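Local coordinates for protein probable fatty acyl-CoA transferase Rv3272 (Mycobacterium tuberculosis, PDB 5YX6) that binds fatty acyl-CoAs of varying chain length, palmitoyl-CoA most tightly, and probably acts as a family III CoA transferase in fatty acid metabolism, at residues A[103-115]-A[127-141]. Sequence-based numbering, arbitrary orientation.
Sequences FRPGTMEKLGLGP and YARLTAYGGNGPHGS
P115 lies over one face of the Y127 ring, its CD 3.9 Å from the ring centroid; proline suits this place because its CD-H groups, polarised by the adjacent nitrogen, are good CH-pi donors. Tyrosine offers both that face and a hydroxyl. With CG anti to the backbone N (chi1 -157°), Y127 reaches from strand 126-131 to the loop around L113, just past the Schellman motif at G112. There its OH donates to L113 O at 2.7 Å, in the carbonyl plane on a lone pair, while M108, flexible and apolar, packs CE 3.4 Å from the same OH.

Two residues along the strand, R129 grips E109 end-on: NH1 bonds OE1 at 3.0 Å and NH2 bonds OE2 at 2.9 Å. The guanidinium and carboxylate planes are turned 38° apart. Arginine's third donor, NE, pairs with E101, and a water links NH1 to M108 N.

Farther on, P105 CG presses against G135 CA at 3.6 Å; the lack of a side chain at G135 permits this, and its positive phi suits glycine.

The contact thus ties the crossover after strand 98-101 to the next parallel strand of the Rossmann-fold domain. Flanked by two carboxylates, R129 is probably held firmly as a cation, its rotation fixed by bonds at all three nitrogens.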
loop_
_atom_site.group_PDB
_atom_site.type_symbol
_atom_site.label_atom_id
_atom_site.label_comp_id
_atom_site.label_asym_id
_atom_site.label_seq_id
_atom_site.Cartn_x
_atom_site.Cartn_y
_atom_site.Cartn_z
ATOM N N PHE A 103 -15.945 -12.124 -2.925
ATOM C CA PHE A 103 -16.663 -12.407 -4.157
ATOM C C PHE A 103 -17.145 -11.084 -4.727
ATOM O O PHE A 103 -17.089 -10.060 -4.046
ATOM C CB PHE A 103 -17.853 -13.343 -3.922
ATOM C CG PHE A 103 -17.471 -14.683 -3.367
ATOM C CD1 PHE A 103 -16.561 -15.488 -4.028
ATOM C CD2 PHE A 103 -18.031 -15.140 -2.181
ATOM C CE1 PHE A 103 -16.205 -16.716 -3.519
ATOM C CE2 PHE A 103 -17.681 -16.370 -1.664
ATOM C CZ PHE A 103 -16.764 -17.160 -2.336
ATOM N N ARG A 104 -17.582 -11.089 -5.980
ATOM C CA ARG A 104 -18.164 -9.885 -6.557
ATOM C C ARG A 104 -19.491 -9.628 -5.842
ATOM O O ARG A 104 -20.125 -10.574 -5.364
ATOM C CB ARG A 104 -18.362 -10.033 -8.073
ATOM C CG ARG A 104 -19.583 -10.856 -8.466
ATOM C CD ARG A 104 -19.643 -11.044 -9.968
ATOM N NE ARG A 104 -18.534 -11.858 -10.454
ATOM C CZ ARG A 104 -18.355 -12.188 -11.729
ATOM N NH1 ARG A 104 -19.210 -11.761 -12.651
ATOM N NH2 ARG A 104 -17.314 -12.933 -12.083
ATOM N N PRO A 105 -19.917 -8.351 -5.778
ATOM C CA PRO A 105 -21.151 -7.936 -5.096
ATOM C C PRO A 105 -22.359 -8.810 -5.398
ATOM O O PRO A 105 -22.551 -9.195 -6.547
ATOM C CB PRO A 105 -21.374 -6.519 -5.624
ATOM C CG PRO A 105 -19.990 -6.010 -5.869
ATOM C CD PRO A 105 -19.166 -7.193 -6.302
ATOM N N GLY A 106 -23.145 -9.117 -4.365
ATOM C CA GLY A 106 -24.374 -9.882 -4.506
ATOM C C GLY A 106 -24.266 -11.389 -4.328
ATOM O O GLY A 106 -25.264 -12.070 -4.052
ATOM N N THR A 107 -23.054 -11.910 -4.482
ATOM C CA THR A 107 -22.812 -13.344 -4.404
ATOM C C THR A 107 -23.231 -13.977 -3.075
ATOM O O THR A 107 -24.093 -14.858 -3.055
ATOM C CB THR A 107 -21.331 -13.641 -4.632
ATOM O OG1 THR A 107 -20.933 -13.100 -5.896
ATOM C CG2 THR A 107 -21.077 -15.136 -4.616
ATOM N N MET A 108 -22.652 -13.500 -1.973
ATOM C CA MET A 108 -22.896 -14.072 -0.647
ATOM C C MET A 108 -24.359 -14.012 -0.274
ATOM O O MET A 108 -24.869 -14.873 0.449
ATOM C CB MET A 108 -22.073 -13.347 0.417
ATOM C CG MET A 108 -20.600 -13.627 0.343
ATOM S SD MET A 108 -20.080 -15.314 0.771
ATOM C CE MET A 108 -19.833 -15.172 2.547
ATOM N N GLU A 109 -25.025 -12.969 -0.743
ATOM C CA GLU A 109 -26.448 -12.823 -0.512
ATOM C C GLU A 109 -27.221 -13.949 -1.206
ATOM O O GLU A 109 -28.092 -14.574 -0.594
ATOM C CB GLU A 109 -26.911 -11.442 -0.982
ATOM C CG GLU A 109 -26.500 -10.331 -0.017
ATOM C CD GLU A 109 -25.173 -9.675 -0.389
ATOM O OE1 GLU A 109 -24.312 -10.340 -1.013
ATOM O OE2 GLU A 109 -24.989 -8.487 -0.049
ATOM N N LYS A 110 -26.882 -14.223 -2.467
ATOM C CA LYS A 110 -27.532 -15.295 -3.230
ATOM C C LYS A 110 -27.286 -16.665 -2.592
ATOM O O LYS A 110 -28.098 -17.582 -2.725
ATOM C CB LYS A 110 -27.047 -15.300 -4.685
ATOM N N LEU A 111 -26.167 -16.798 -1.888
ATOM C CA LEU A 111 -25.843 -18.052 -1.220
ATOM C C LEU A 111 -26.495 -18.139 0.154
ATOM O O LEU A 111 -26.422 -19.174 0.819
ATOM C CB LEU A 111 -24.331 -18.214 -1.088
ATOM C CG LEU A 111 -23.546 -18.307 -2.399
ATOM C CD1 LEU A 111 -22.050 -18.336 -2.104
ATOM C CD2 LEU A 111 -23.970 -19.510 -3.237
ATOM N N GLY A 112 -27.140 -17.054 0.573
ATOM C CA GLY A 112 -27.744 -16.998 1.894
ATOM C C GLY A 112 -26.756 -16.805 3.035
ATOM O O GLY A 112 -27.034 -17.153 4.185
ATOM N N LEU A 113 -25.601 -16.239 2.708
ATOM C CA LEU A 113 -24.535 -16.008 3.677
ATOM C C LEU A 113 -24.159 -14.531 3.730
ATOM O O LEU A 113 -22.999 -14.185 3.962
ATOM C CB LEU A 113 -23.305 -16.854 3.329
ATOM C CG LEU A 113 -23.456 -18.376 3.326
ATOM C CD1 LEU A 113 -22.198 -19.025 2.785
ATOM C CD2 LEU A 113 -23.749 -18.878 4.728
ATOM N N GLY A 114 -25.129 -13.658 3.479
ATOM C CA GLY A 114 -24.865 -12.233 3.480
ATOM C C GLY A 114 -24.714 -11.712 4.898
ATOM O O GLY A 114 -24.938 -12.451 5.856
ATOM N N PRO A 115 -24.306 -10.445 5.044
ATOM C CA PRO A 115 -24.152 -9.880 6.389
ATOM C C PRO A 115 -25.420 -10.021 7.235
ATOM O O PRO A 115 -25.311 -10.390 8.399
ATOM C CB PRO A 115 -23.806 -8.405 6.121
ATOM C CG PRO A 115 -24.072 -8.177 4.667
ATOM C CD PRO A 115 -23.889 -9.499 4.000
ATOM N N TYR A 127 -18.250 -8.453 9.810
ATOM C CA TYR A 127 -18.374 -8.882 8.421
ATOM C C TYR A 127 -17.562 -7.965 7.510
ATOM O O TYR A 127 -17.822 -6.775 7.456
ATOM C CB TYR A 127 -19.847 -8.878 8.008
ATOM C CG TYR A 127 -20.196 -9.769 6.844
ATOM C CD1 TYR A 127 -19.882 -9.404 5.540
ATOM C CD2 TYR A 127 -20.873 -10.964 7.046
ATOM C CE1 TYR A 127 -20.218 -10.218 4.472
ATOM C CE2 TYR A 127 -21.210 -11.782 5.990
ATOM C CZ TYR A 127 -20.884 -11.407 4.706
ATOM O OH TYR A 127 -21.229 -12.227 3.653
ATOM N N ALA A 128 -16.577 -8.511 6.806
ATOM C CA ALA A 128 -15.685 -7.685 5.996
ATOM C C ALA A 128 -15.713 -8.052 4.509
ATOM O O ALA A 128 -15.509 -9.208 4.154
ATOM C CB ALA A 128 -14.256 -7.775 6.541
ATOM N N ARG A 129 -15.955 -7.062 3.650
ATOM C CA ARG A 129 -16.060 -7.276 2.201
ATOM C C ARG A 129 -14.976 -6.556 1.399
ATOM O O ARG A 129 -14.792 -5.343 1.525
ATOM C CB ARG A 129 -17.437 -6.843 1.704
ATOM C CG ARG A 129 -18.541 -7.178 2.690
ATOM C CD ARG A 129 -19.924 -6.997 2.110
ATOM N NE ARG A 129 -20.253 -8.034 1.139
ATOM C CZ ARG A 129 -21.480 -8.265 0.696
ATOM N NH1 ARG A 129 -21.699 -9.233 -0.185
ATOM N NH2 ARG A 129 -22.491 -7.537 1.151
ATOM N N LEU A 130 -14.252 -7.318 0.586
ATOM C CA LEU A 130 -13.256 -6.763 -0.327
ATOM C C LEU A 130 -13.717 -6.904 -1.779
ATOM O O LEU A 130 -13.980 -8.011 -2.237
ATOM C CB LEU A 130 -11.908 -7.448 -0.122
ATOM C CG LEU A 130 -10.765 -7.016 -1.042
ATOM C CD1 LEU A 130 -10.489 -5.541 -0.900
ATOM C CD2 LEU A 130 -9.512 -7.811 -0.712
ATOM N N THR A 131 -13.865 -5.790 -2.489
ATOM C CA THR A 131 -14.244 -5.864 -3.902
ATOM C C THR A 131 -13.231 -5.127 -4.779
ATOM O O THR A 131 -12.343 -4.447 -4.269
ATOM C CB THR A 131 -15.652 -5.273 -4.160
ATOM O OG1 THR A 131 -15.628 -3.856 -3.956
ATOM C CG2 THR A 131 -16.687 -5.915 -3.253
ATOM N N ALA A 132 -13.360 -5.269 -6.097
ATOM C CA ALA A 132 -12.502 -4.536 -7.028
ATOM C C ALA A 132 -12.885 -3.064 -7.128
ATOM O O ALA A 132 -12.028 -2.188 -7.035
ATOM C CB ALA A 132 -12.540 -5.179 -8.410
ATOM N N TYR A 133 -14.174 -2.795 -7.311
ATOM C CA TYR A 133 -14.628 -1.447 -7.639
ATOM C C TYR A 133 -15.698 -0.871 -6.707
ATOM O O TYR A 133 -16.159 0.249 -6.926
ATOM C CB TYR A 133 -15.159 -1.415 -9.066
ATOM C CG TYR A 133 -14.141 -1.759 -10.125
ATOM C CD1 TYR A 133 -13.164 -0.849 -10.503
ATOM C CD2 TYR A 133 -14.167 -2.992 -10.760
ATOM C CE1 TYR A 133 -12.234 -1.167 -11.486
ATOM C CE2 TYR A 133 -13.245 -3.318 -11.749
ATOM C CZ TYR A 133 -12.284 -2.408 -12.105
ATOM O OH TYR A 133 -11.369 -2.742 -13.078
ATOM N N GLY A 134 -16.114 -1.622 -5.688
ATOM C CA GLY A 134 -16.951 -1.042 -4.652
ATOM C C GLY A 134 -18.347 -1.607 -4.477
ATOM O O GLY A 134 -18.837 -1.743 -3.352
ATOM N N GLY A 135 -19.003 -1.913 -5.587
ATOM C CA GLY A 135 -20.363 -2.406 -5.545
ATOM C C GLY A 135 -21.341 -1.323 -5.140
ATOM O O GLY A 135 -22.364 -1.611 -4.536
ATOM N N ASN A 136 -21.023 -0.073 -5.464
ATOM C CA ASN A 136 -21.887 1.046 -5.104
ATOM C C ASN A 136 -22.816 1.477 -6.233
ATOM O O ASN A 136 -23.584 2.427 -6.083
ATOM C CB ASN A 136 -21.052 2.234 -4.645
ATOM C CG ASN A 136 -20.117 1.875 -3.511
ATOM O OD1 ASN A 136 -18.900 2.032 -3.626
ATOM N ND2 ASN A 136 -20.675 1.352 -2.419
ATOM N N GLY A 137 -22.732 0.783 -7.364
ATOM C CA GLY A 137 -23.542 1.098 -8.527
ATOM C C GLY A 137 -23.209 0.189 -9.693
ATOM O O GLY A 137 -22.514 -0.817 -9.521
ATOM N N PRO A 138 -23.729 0.519 -10.888
ATOM C CA PRO A 138 -23.515 -0.305 -12.086
ATOM C C PRO A 138 -22.052 -0.379 -12.535
ATOM O O PRO A 138 -21.591 -1.462 -12.907
ATOM C CB PRO A 138 -24.363 0.398 -13.154
ATOM C CG PRO A 138 -24.578 1.772 -12.640
ATOM C CD PRO A 138 -24.622 1.657 -11.151
ATOM N N HIS A 139 -21.328 0.737 -12.477
ATOM C CA HIS A 139 -19.936 0.760 -12.941
ATOM C C HIS A 139 -18.999 0.018 -11.996
ATOM O O HIS A 139 -17.943 -0.451 -12.416
ATOM C CB HIS A 139 -19.448 2.193 -13.128
ATOM C CG HIS A 139 -20.221 2.958 -14.152
ATOM N ND1 HIS A 139 -21.219 3.849 -13.817
ATOM C CD2 HIS A 139 -20.154 2.956 -15.507
ATOM C CE1 HIS A 139 -21.731 4.365 -14.921
ATOM N NE2 HIS A 139 -21.102 3.841 -15.960
ATOM N N GLY A 140 -19.386 -0.083 -10.726
ATOM C CA GLY A 140 -18.545 -0.707 -9.721
ATOM C C GLY A 140 -18.918 -2.137 -9.358
ATOM O O GLY A 140 -18.496 -2.651 -8.325
ATOM N N SER A 141 -19.686 -2.795 -10.218
ATOM C CA SER A 141 -20.165 -4.146 -9.934
ATOM C C SER A 141 -19.231 -5.211 -10.525
ATOM O O SER A 141 -19.324 -6.400 -10.192
ATOM C CB SER A 141 -21.574 -4.324 -10.492
ATOM O OG SER A 141 -21.533 -4.287 -11.912
HETATM O O HOH W 1 -18.625 -8.474 -1.754
HETATM O O HOH W 2 -20.538 -11.287 -2.103
#